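Local atomic coordinates of S12 family peptidase (PDB entry 3WWX), a protein that probably hydrolyses amide bonds with D-stereospecificity, as an S12 family peptidase of the serine beta-lactamase superfamily. Residues Leu101-Thr112 with Ser155-Ala166; Glu42-Arg50 with Ser202-Pro210. All coordinates share one frame; numbering follows the deposited sequence.

Interaction 1: Leu101-Thr112 with Ser155-Ala166; sequences LLNHTSGIYSYT and SWNYSNTNFVLA
Leaving the end of helix 98-102, Leu-101-Thr-112 winds past the start of helix 160-174, with the CA atoms of Leu-101 and Asn-162 4.6 Å apart and those of Ser-110 and Ser-159 4.3 Å apart. Asn-157 N gives His-104 O a nearly straight bond. With CG opposite its carbonyl carbon (chi1 -59°), His-104, the C-prime residue of a Schellman motif, sends its ring into 155-166. Tyr-158 lies over one face in an offset stack (centroids 4.4 Å apart, planes at 27°). Asn-162 ND2 donates to His-104 ND1 (3.1 Å), within its own amide plane but tilted 25° from the imidazole plane, and helps to fix the ring's rotation. The other end of that amide, Asn-162 OD1, accepts from Ser-106 OG at 2.6 Å; the same hydroxyl closes an ST turn with Ile-108 N. Thr-161 OG1 works both ways, donating to a lone pair of Tyr-109 O (2.6 Å) and accepting from Tyr-111 N (2.9 Å). Ser-159, the N-cap of helix 160-174, donates through OG to Ile-108 O, while Asn-160 reaches Ser-110 OG through its backbone N and Thr-112 OG1 through ND2. Tyr-158-Ser-159-Asn-160 matches the Tyr-X-Asn motif of this superfamily, and Tyr-158 OH and Asn-160 OD1 both bond Lys-56 NZ. Helix 55-68 packs against Leu-102 and Phe-163, helix 136-144 against Thr-161 and Leu-165, and strand 272-273 against Thr-105 and Trp-156.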
loop_
_atom_site.group_PDB
_atom_site.type_symbol
_atom_site.label_atom_id
_atom_site.label_comp_id
_atom_site.label_asym_id
_atom_site.label_seq_id
_atom_site.Cartn_x
_atom_site.Cartn_y
_atom_site.Cartn_z
ATOM N N LEU A 101 -13.714 4.963 4.533
ATOM C CA LEU A 101 -12.267 5.216 4.586
ATOM C C LEU A 101 -11.543 4.124 3.830
ATOM O O LEU A 101 -10.680 4.392 2.992
ATOM C CB LEU A 101 -11.751 5.226 6.022
ATOM C CG LEU A 101 -12.395 6.186 7.038
ATOM C CD1 LEU A 101 -11.735 6.026 8.383
ATOM C CD2 LEU A 101 -12.302 7.639 6.548
ATOM N N LEU A 102 -11.906 2.876 4.101
ATOM C CA LEU A 102 -11.116 1.749 3.616
ATOM C C LEU A 102 -11.230 1.483 2.124
ATOM O O LEU A 102 -10.317 0.899 1.538
ATOM C CB LEU A 102 -11.464 0.486 4.403
ATOM C CG LEU A 102 -11.172 0.548 5.888
ATOM C CD1 LEU A 102 -11.747 -0.703 6.544
ATOM C CD2 LEU A 102 -9.688 0.695 6.191
ATOM N N ASN A 103 -12.325 1.913 1.497
ATOM C CA ASN A 103 -12.495 1.770 0.052
ATOM C C ASN A 103 -12.412 3.087 -0.735
ATOM O O ASN A 103 -12.682 3.124 -1.929
ATOM C CB ASN A 103 -13.775 0.987 -0.281
ATOM C CG ASN A 103 -15.041 1.685 0.165
ATOM O OD1 ASN A 103 -15.068 2.894 0.379
ATOM N ND2 ASN A 103 -16.114 0.925 0.266
ATOM N N HIS A 104 -11.999 4.152 -0.043
ATOM C CA HIS A 104 -11.776 5.468 -0.652
ATOM C C HIS A 104 -13.036 6.073 -1.273
ATOM O O HIS A 104 -12.954 6.819 -2.246
ATOM C CB HIS A 104 -10.648 5.433 -1.690
ATOM C CG HIS A 104 -9.333 4.983 -1.140
ATOM N ND1 HIS A 104 -8.577 5.741 -0.267
ATOM C CD2 HIS A 104 -8.641 3.844 -1.344
ATOM C CE1 HIS A 104 -7.478 5.083 0.036
ATOM N NE2 HIS A 104 -7.491 3.923 -0.604
ATOM N N THR A 105 -14.190 5.801 -0.669
ATOM C CA THR A 105 -15.417 6.492 -1.088
ATOM C C THR A 105 -15.835 7.559 -0.082
ATOM O O THR A 105 -16.928 8.125 -0.196
ATOM C CB THR A 105 -16.567 5.503 -1.336
ATOM O OG1 THR A 105 -16.900 4.799 -0.130
ATOM C CG2 THR A 105 -16.184 4.518 -2.444
ATOM N N SER A 106 -14.971 7.855 0.896
ATOM C CA SER A 106 -15.245 8.908 1.876
ATOM C C SER A 106 -15.285 10.310 1.280
ATOM O O SER A 106 -16.043 11.157 1.769
ATOM C CB SER A 106 -14.181 8.887 2.967
ATOM O OG SER A 106 -12.955 9.291 2.377
ATOM N N GLY A 107 -14.473 10.569 0.263
ATOM C CA GLY A 107 -14.320 11.907 -0.292
ATOM C C GLY A 107 -13.316 12.773 0.454
ATOM O O GLY A 107 -13.153 13.949 0.127
ATOM N N ILE A 108 -12.643 12.218 1.457
ATOM C CA ILE A 108 -11.754 13.026 2.293
ATOM C C ILE A 108 -10.486 13.436 1.522
ATOM O O ILE A 108 -9.804 12.632 0.905
ATOM C CB ILE A 108 -11.371 12.266 3.584
ATOM C CG1 ILE A 108 -12.611 11.948 4.436
ATOM C CG2 ILE A 108 -10.318 13.032 4.361
ATOM C CD1 ILE A 108 -12.329 11.093 5.631
ATOM N N TYR A 109 -10.178 14.722 1.555
ATOM C CA TYR A 109 -9.003 15.289 0.927
ATOM C C TYR A 109 -7.759 14.516 1.339
ATOM O O TYR A 109 -7.542 14.281 2.525
ATOM C CB TYR A 109 -8.877 16.756 1.358
ATOM C CG TYR A 109 -7.791 17.530 0.678
ATOM C CD1 TYR A 109 -6.461 17.379 1.034
ATOM C CD2 TYR A 109 -8.100 18.456 -0.325
ATOM C CE1 TYR A 109 -5.461 18.092 0.389
ATOM C CE2 TYR A 109 -7.099 19.178 -0.964
ATOM C CZ TYR A 109 -5.781 18.971 -0.605
ATOM O OH TYR A 109 -4.768 19.693 -1.211
ATOM N N SER A 110 -6.966 14.173 0.340
ATOM C CA SER A 110 -5.711 13.443 0.537
ATOM C C SER A 110 -4.570 14.398 0.916
ATOM O O SER A 110 -4.180 15.262 0.127
ATOM C CB SER A 110 -5.358 12.691 -0.735
ATOM O OG SER A 110 -4.269 11.829 -0.475
ATOM N N TYR A 111 -4.034 14.246 2.129
ATOM C CA TYR A 111 -3.083 15.228 2.661
ATOM C C TYR A 111 -1.831 15.309 1.800
ATOM O O TYR A 111 -1.139 16.327 1.809
ATOM C CB TYR A 111 -2.691 14.925 4.117
ATOM C CG TYR A 111 -1.908 13.631 4.269
ATOM C CD1 TYR A 111 -2.567 12.433 4.486
ATOM C CD2 TYR A 111 -0.523 13.604 4.191
ATOM C CE1 TYR A 111 -1.875 11.235 4.620
ATOM C CE2 TYR A 111 0.177 12.392 4.320
ATOM C CZ TYR A 111 -0.516 11.238 4.538
ATOM O OH TYR A 111 0.143 10.029 4.677
ATOM N N THR A 112 -1.513 14.243 1.078
ATOM C CA THR A 112 -0.297 14.232 0.275
ATOM C C THR A 112 -0.399 15.151 -0.934
ATOM O O THR A 112 0.608 15.433 -1.574
ATOM C CB THR A 112 0.030 12.797 -0.209
ATOM O OG1 THR A 112 -1.119 12.216 -0.827
ATOM C CG2 THR A 112 0.443 11.926 0.967
ATOM N N SER A 155 -18.645 9.026 -4.939
ATOM C CA SER A 155 -17.654 8.762 -5.961
ATOM C C SER A 155 -16.524 7.966 -5.322
ATOM O O SER A 155 -16.703 7.347 -4.271
ATOM C CB SER A 155 -17.143 10.074 -6.583
ATOM O OG SER A 155 -16.389 9.857 -7.774
ATOM N N TRP A 156 -15.383 7.965 -6.003
ATOM C CA TRP A 156 -14.183 7.269 -5.529
ATOM C C TRP A 156 -12.985 8.153 -5.819
ATOM O O TRP A 156 -12.836 8.715 -6.926
ATOM C CB TRP A 156 -14.015 5.934 -6.263
ATOM C CG TRP A 156 -12.865 5.085 -5.738
ATOM C CD1 TRP A 156 -12.931 4.146 -4.740
ATOM C CD2 TRP A 156 -11.492 5.120 -6.160
ATOM N NE1 TRP A 156 -11.698 3.599 -4.529
ATOM C CE2 TRP A 156 -10.795 4.175 -5.385
ATOM C CE3 TRP A 156 -10.792 5.847 -7.121
ATOM C CZ2 TRP A 156 -9.434 3.945 -5.541
ATOM C CZ3 TRP A 156 -9.437 5.604 -7.289
ATOM C CH2 TRP A 156 -8.769 4.666 -6.488
ATOM N N ASN A 157 -12.113 8.278 -4.827
ATOM C CA ASN A 157 -10.830 8.921 -5.054
ATOM C C ASN A 157 -9.850 8.421 -4.022
ATOM O O ASN A 157 -10.141 8.420 -2.839
ATOM C CB ASN A 157 -10.960 10.442 -4.956
ATOM C CG ASN A 157 -9.644 11.136 -5.169
ATOM O OD1 ASN A 157 -9.151 11.191 -6.284
ATOM N ND2 ASN A 157 -9.033 11.605 -4.084
ATOM N N TYR A 158 -8.692 7.977 -4.486
ATOM C CA TYR A 158 -7.672 7.450 -3.602
ATOM C C TYR A 158 -7.147 8.551 -2.708
ATOM O O TYR A 158 -6.651 9.568 -3.206
ATOM C CB TYR A 158 -6.545 6.888 -4.445
ATOM C CG TYR A 158 -5.570 6.033 -3.699
ATOM C CD1 TYR A 158 -4.517 6.599 -3.015
ATOM C CD2 TYR A 158 -5.689 4.657 -3.706
ATOM C CE1 TYR A 158 -3.590 5.800 -2.346
ATOM C CE2 TYR A 158 -4.770 3.857 -3.051
ATOM C CZ TYR A 158 -3.726 4.433 -2.387
ATOM O OH TYR A 158 -2.795 3.670 -1.741
ATOM N N SER A 159 -7.227 8.342 -1.395
ATOM C CA SER A 159 -6.793 9.354 -0.436
ATOM C C SER A 159 -6.018 8.741 0.717
ATOM O O SER A 159 -6.501 7.833 1.402
ATOM C CB SER A 159 -8.000 10.109 0.128
ATOM O OG SER A 159 -7.576 10.956 1.178
ATOM N N ASN A 160 -4.803 9.230 0.908
ATOM C CA ASN A 160 -3.953 8.687 1.954
ATOM C C ASN A 160 -4.498 9.034 3.330
ATOM O O ASN A 160 -4.265 8.300 4.292
ATOM C CB ASN A 160 -2.529 9.186 1.736
ATOM C CG ASN A 160 -1.902 8.550 0.526
ATOM O OD1 ASN A 160 -1.882 7.326 0.422
ATOM N ND2 ASN A 160 -1.494 9.349 -0.436
ATOM N N THR A 161 -5.243 10.136 3.439
ATOM C CA THR A 161 -5.827 10.519 4.724
ATOM C C THR A 161 -6.758 9.431 5.222
ATOM O O THR A 161 -6.873 9.203 6.430
ATOM C CB THR A 161 -6.624 11.820 4.606
ATOM O OG1 THR A 161 -5.863 12.750 3.830
ATOM C CG2 THR A 161 -6.880 12.412 5.992
ATOM N N ASN A 162 -7.402 8.729 4.308
ATOM C CA ASN A 162 -8.326 7.677 4.710
ATOM C C ASN A 162 -7.657 6.635 5.566
ATOM O O ASN A 162 -8.264 6.172 6.533
ATOM C CB ASN A 162 -8.937 7.003 3.499
ATOM C CG ASN A 162 -10.017 7.842 2.863
ATOM O OD1 ASN A 162 -10.731 8.564 3.562
ATOM N ND2 ASN A 162 -10.159 7.746 1.557
ATOM N N PHE A 163 -6.417 6.271 5.238
ATOM C CA PHE A 163 -5.738 5.214 5.985
ATOM C C PHE A 163 -4.971 5.716 7.189
ATOM O O PHE A 163 -4.791 4.962 8.136
ATOM C CB PHE A 163 -4.923 4.319 5.062
ATOM C CG PHE A 163 -5.785 3.275 4.395
ATOM C CD1 PHE A 163 -6.673 3.634 3.386
ATOM C CD2 PHE A 163 -5.743 1.956 4.795
ATOM C CE1 PHE A 163 -7.512 2.710 2.808
ATOM C CE2 PHE A 163 -6.583 1.019 4.201
ATOM C CZ PHE A 163 -7.463 1.396 3.204
ATOM N N VAL A 164 -4.574 6.984 7.211
ATOM C CA VAL A 164 -4.124 7.576 8.465
ATOM C C VAL A 164 -5.269 7.583 9.497
ATOM O O VAL A 164 -5.067 7.199 10.655
ATOM C CB VAL A 164 -3.531 8.973 8.234
ATOM C CG1 VAL A 164 -3.148 9.626 9.550
ATOM C CG2 VAL A 164 -2.317 8.860 7.323
ATOM N N LEU A 165 -6.458 8.001 9.088
ATOM C CA LEU A 165 -7.644 7.915 9.947
ATOM C C LEU A 165 -7.908 6.468 10.369
ATOM O O LEU A 165 -8.181 6.201 11.539
ATOM C CB LEU A 165 -8.850 8.496 9.215
ATOM C CG LEU A 165 -8.786 10.017 9.066
ATOM C CD1 LEU A 165 -9.755 10.495 8.044
ATOM C CD2 LEU A 165 -9.015 10.700 10.424
ATOM N N ALA A 166 -7.808 5.519 9.438
ATOM C CA ALA A 166 -8.059 4.122 9.782
ATOM C C ALA A 166 -7.093 3.654 10.879
ATOM O O ALA A 166 -7.484 2.925 11.803
ATOM C CB ALA A 166 -7.944 3.261 8.552
HETATM O O HOH W 1 -11.957 9.294 -0.713
HETATM O O HOH W 2 -10.823 11.825 -1.550
HETATM O O HOH W 3 -3.651 11.182 -3.062
#

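Interaction 2: Glu42-Arg50 with Ser202-Pro210; sequences ERGGDDRYR and SAMPEPSSP
Ser-209 OG donates to Asp-47 OD2 at 2.7 Å, arriving on the syn side of the carboxylate and 30° out of its plane. Beside it Arg-48 N bonds Pro-207 O (2.8 Å), which the CA of Asp-47 also approaches at 3.4 Å. The Arg-48 side chain, extended from CG to NE, runs across Pro-205 and Pro-207: Arg-48 CD lies 3.8 Å from Pro-205 CG, and Glu-206 O sits over one face of the guanidinium. Arg-50 meets Met-204 differently. Met-204 SD lies over a face of the Arg-50 guanidinium, 3.6 Å from Arg-50 CZ, placed there by a methionine chain folded at chi2 and chi3 (-66° and -63°), and Met-204 CE rests against Arg-48 O. Arg-50 NH2 bonds Ser-227 O and, only weakly, Ser-202 O at the guanidinium edge.

Two donors from Asp-47's own segment join Ser-209 OG on OD2 and position the carboxylate: Arg-43 NE, which uses the anti lone pair of Asp-47 OD2 in a 2.8 Å salt bridge, and Gly-44 N, which comes from above the carboxylate plane. Gly-44 and Asp-47 are also the ends of a type I turn. A water joins Arg-43 NH2, Arg-48 O and Ser-209 N, and Ser-208 OG bonds Pro-205 O across the cis peptide that precedes Pro-207. Arg-43 is tied in turn to Gly-24 O and Asn-325 OD1. This surface contact thus lays the 202-210 loop beside the chain linking edge strand 36-41 of the main sheet to strand 49-50, which pairs antiparallel with 241-242.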
loop_
_atom_site.group_PDB
_atom_site.type_symbol
_atom_site.label_atom_id
_atom_site.label_comp_id
_atom_site.label_asym_id
_atom_site.label_seq_id
_atom_site.Cartn_x
_atom_site.Cartn_y
_atom_site.Cartn_z
ATOM N N GLU A 42 21.143 -3.716 -10.941
ATOM C CA GLU A 42 21.861 -3.840 -9.691
ATOM C C GLU A 42 20.882 -4.056 -8.539
ATOM O O GLU A 42 20.305 -3.113 -8.002
ATOM C CB GLU A 42 22.727 -2.601 -9.459
ATOM C CG GLU A 42 23.932 -2.522 -10.409
ATOM C CD GLU A 42 24.877 -3.698 -10.241
ATOM O OE1 GLU A 42 25.434 -3.849 -9.130
ATOM O OE2 GLU A 42 25.041 -4.484 -11.214
ATOM N N ARG A 43 20.704 -5.315 -8.171
ATOM C CA ARG A 43 19.654 -5.671 -7.230
ATOM C C ARG A 43 19.852 -7.070 -6.716
ATOM O O ARG A 43 20.351 -7.938 -7.459
ATOM C CB ARG A 43 18.289 -5.568 -7.911
ATOM C CG ARG A 43 17.159 -5.265 -6.946
ATOM C CD ARG A 43 17.227 -3.824 -6.429
ATOM N NE ARG A 43 16.420 -3.695 -5.197
ATOM C CZ ARG A 43 15.158 -3.269 -5.147
ATOM N NH1 ARG A 43 14.516 -2.880 -6.225
ATOM N NH2 ARG A 43 14.522 -3.228 -3.978
ATOM N N GLY A 44 19.475 -7.299 -5.461
ATOM C CA GLY A 44 19.505 -8.619 -4.845
ATOM C C GLY A 44 18.103 -9.203 -4.699
ATOM O O GLY A 44 17.139 -8.474 -4.454
ATOM N N GLY A 45 17.981 -10.514 -4.846
ATOM C CA GLY A 45 16.665 -11.135 -4.882
ATOM C C GLY A 45 15.924 -11.062 -3.562
ATOM O O GLY A 45 14.703 -11.107 -3.547
ATOM N N ASP A 46 16.660 -10.960 -2.459
ATOM C CA ASP A 46 16.084 -10.852 -1.121
ATOM C C ASP A 46 16.060 -9.405 -0.599
ATOM O O ASP A 46 15.851 -9.169 0.602
ATOM C CB ASP A 46 16.857 -11.750 -0.167
ATOM C CG ASP A 46 16.738 -13.225 -0.543
ATOM O OD1 ASP A 46 15.612 -13.702 -0.797
ATOM O OD2 ASP A 46 17.791 -13.903 -0.605
ATOM N N ASP A 47 16.255 -8.447 -1.497
ATOM C CA ASP A 47 16.259 -7.035 -1.085
ATOM C C ASP A 47 14.959 -6.660 -0.386
ATOM O O ASP A 47 13.842 -7.028 -0.820
ATOM C CB ASP A 47 16.493 -6.073 -2.247
ATOM C CG ASP A 47 17.955 -6.003 -2.696
ATOM O OD1 ASP A 47 18.811 -6.683 -2.078
ATOM O OD2 ASP A 47 18.209 -5.278 -3.679
ATOM N N ARG A 48 15.125 -5.901 0.684
ATOM C CA ARG A 48 14.009 -5.332 1.423
ATOM C C ARG A 48 13.785 -3.923 0.913
ATOM O O ARG A 48 14.733 -3.220 0.546
ATOM C CB ARG A 48 14.323 -5.357 2.925
ATOM C CG ARG A 48 14.512 -6.797 3.434
ATOM C CD ARG A 48 14.832 -6.969 4.926
ATOM N NE ARG A 48 15.070 -8.385 5.185
ATOM C CZ ARG A 48 15.298 -8.933 6.379
ATOM N NH1 ARG A 48 15.305 -8.207 7.461
ATOM N NH2 ARG A 48 15.504 -10.237 6.475
ATOM N N TYR A 49 12.532 -3.501 0.903
ATOM C CA TYR A 49 12.160 -2.220 0.327
ATOM C C TYR A 49 10.934 -1.659 1.017
ATOM O O TYR A 49 10.162 -2.377 1.669
ATOM C CB TYR A 49 11.930 -2.359 -1.188
ATOM C CG TYR A 49 11.112 -3.570 -1.625
ATOM C CD1 TYR A 49 11.724 -4.764 -1.936
ATOM C CD2 TYR A 49 9.738 -3.506 -1.737
ATOM C CE1 TYR A 49 10.996 -5.861 -2.364
ATOM C CE2 TYR A 49 8.992 -4.610 -2.142
ATOM C CZ TYR A 49 9.629 -5.782 -2.463
ATOM O OH TYR A 49 8.896 -6.878 -2.905
ATOM N N ARG A 50 10.780 -0.351 0.890
ATOM C CA ARG A 50 9.615 0.360 1.379
ATOM C C ARG A 50 8.432 0.000 0.508
ATOM O O ARG A 50 8.406 0.341 -0.685
ATOM C CB ARG A 50 9.893 1.860 1.329
ATOM C CG ARG A 50 11.095 2.282 2.177
ATOM C CD ARG A 50 11.136 3.809 2.331
ATOM N NE ARG A 50 12.382 4.238 2.969
ATOM C CZ ARG A 50 12.622 4.142 4.273
ATOM N NH1 ARG A 50 11.697 3.712 5.099
ATOM N NH2 ARG A 50 13.798 4.498 4.757
ATOM N N SER A 202 14.472 5.772 10.198
ATOM C CA SER A 202 14.793 6.099 8.818
ATOM C C SER A 202 15.701 5.107 8.105
ATOM O O SER A 202 15.814 5.153 6.891
ATOM C CB SER A 202 15.420 7.493 8.722
ATOM O OG SER A 202 16.732 7.509 9.292
ATOM N N ALA A 203 16.363 4.230 8.850
ATOM C CA ALA A 203 17.336 3.324 8.247
ATOM C C ALA A 203 16.667 2.198 7.490
ATOM O O ALA A 203 15.512 1.847 7.762
ATOM C CB ALA A 203 18.272 2.757 9.312
ATOM N N MET A 204 17.399 1.636 6.536
ATOM C CA MET A 204 16.967 0.444 5.791
ATOM C C MET A 204 17.669 -0.793 6.301
ATOM O O MET A 204 18.873 -0.754 6.529
ATOM C CB MET A 204 17.255 0.610 4.293
ATOM C CG MET A 204 16.388 1.657 3.607
ATOM S SD MET A 204 14.649 1.216 3.542
ATOM C CE MET A 204 14.624 -0.272 2.532
ATOM N N PRO A 205 16.933 -1.899 6.473
ATOM C CA PRO A 205 17.563 -3.174 6.850
ATOM C C PRO A 205 18.305 -3.780 5.678
ATOM O O PRO A 205 18.132 -3.356 4.524
ATOM C CB PRO A 205 16.374 -4.059 7.238
ATOM C CG PRO A 205 15.237 -3.513 6.356
ATOM C CD PRO A 205 15.475 -2.027 6.284
ATOM N N GLU A 206 19.139 -4.761 5.980
ATOM C CA GLU A 206 19.790 -5.570 4.974
ATOM C C GLU A 206 18.981 -6.827 4.718
ATOM O O GLU A 206 18.244 -7.277 5.586
ATOM C CB GLU A 206 21.149 -6.037 5.479
ATOM C CG GLU A 206 22.092 -4.952 5.857
ATOM C CD GLU A 206 22.431 -4.059 4.717
ATOM O OE1 GLU A 206 22.448 -2.828 4.930
ATOM O OE2 GLU A 206 22.674 -4.584 3.601
ATOM N N PRO A 207 19.119 -7.394 3.506
ATOM C CA PRO A 207 19.769 -6.776 2.358
ATOM C C PRO A 207 18.882 -5.705 1.733
ATOM O O PRO A 207 17.661 -5.793 1.796
ATOM C CB PRO A 207 19.961 -7.951 1.387
ATOM C CG PRO A 207 19.089 -9.013 1.854
ATOM C CD PRO A 207 18.499 -8.677 3.152
ATOM N N SER A 208 19.506 -4.688 1.164
ATOM C CA SER A 208 18.763 -3.702 0.407
ATOM C C SER A 208 19.686 -3.040 -0.584
ATOM O O SER A 208 20.907 -2.979 -0.368
ATOM C CB SER A 208 18.134 -2.684 1.356
ATOM O OG SER A 208 19.136 -2.036 2.121
ATOM N N SER A 209 19.119 -2.571 -1.683
ATOM C CA SER A 209 19.804 -1.706 -2.608
ATOM C C SER A 209 19.343 -0.275 -2.342
ATOM O O SER A 209 18.339 -0.061 -1.666
ATOM C CB SER A 209 19.453 -2.121 -4.039
ATOM O OG SER A 209 19.984 -3.409 -4.333
ATOM N N PRO A 210 20.038 0.710 -2.913
ATOM C CA PRO A 210 19.589 2.091 -2.732
ATOM C C PRO A 210 18.229 2.334 -3.386
ATOM O O PRO A 210 17.784 1.543 -4.230
ATOM C CB PRO A 210 20.669 2.916 -3.441
ATOM C CG PRO A 210 21.864 2.023 -3.522
ATOM C CD PRO A 210 21.292 0.643 -3.685
HETATM O O HOH W 4 16.123 -2.571 -1.724
HETATM O O HOH W 5 13.020 3.287 7.542
#

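How the interactions relate
Interaction 1 is nested along the chain inside the loop closed by interaction 2, yet the two lie on opposite sides of the molecule's centre, their own centres 29 Å apart and their nearest atoms about 12 Å apart. Interaction 1 is buried; interaction 2 is a surface contact of loops with the short strand 49-50. Bound octane 1,8-diamine relates them: the side chain of Thr-112 is about 8 Å from it, that of Arg-50 about 9 Å. The diamine pocket includes Phe-122, Ser-213 and Asp-329, so each contact comes near the site at one end only. Interaction 1 also bonds Lys-56, probably the lysine of the family's Ser-X-X-Lys motif.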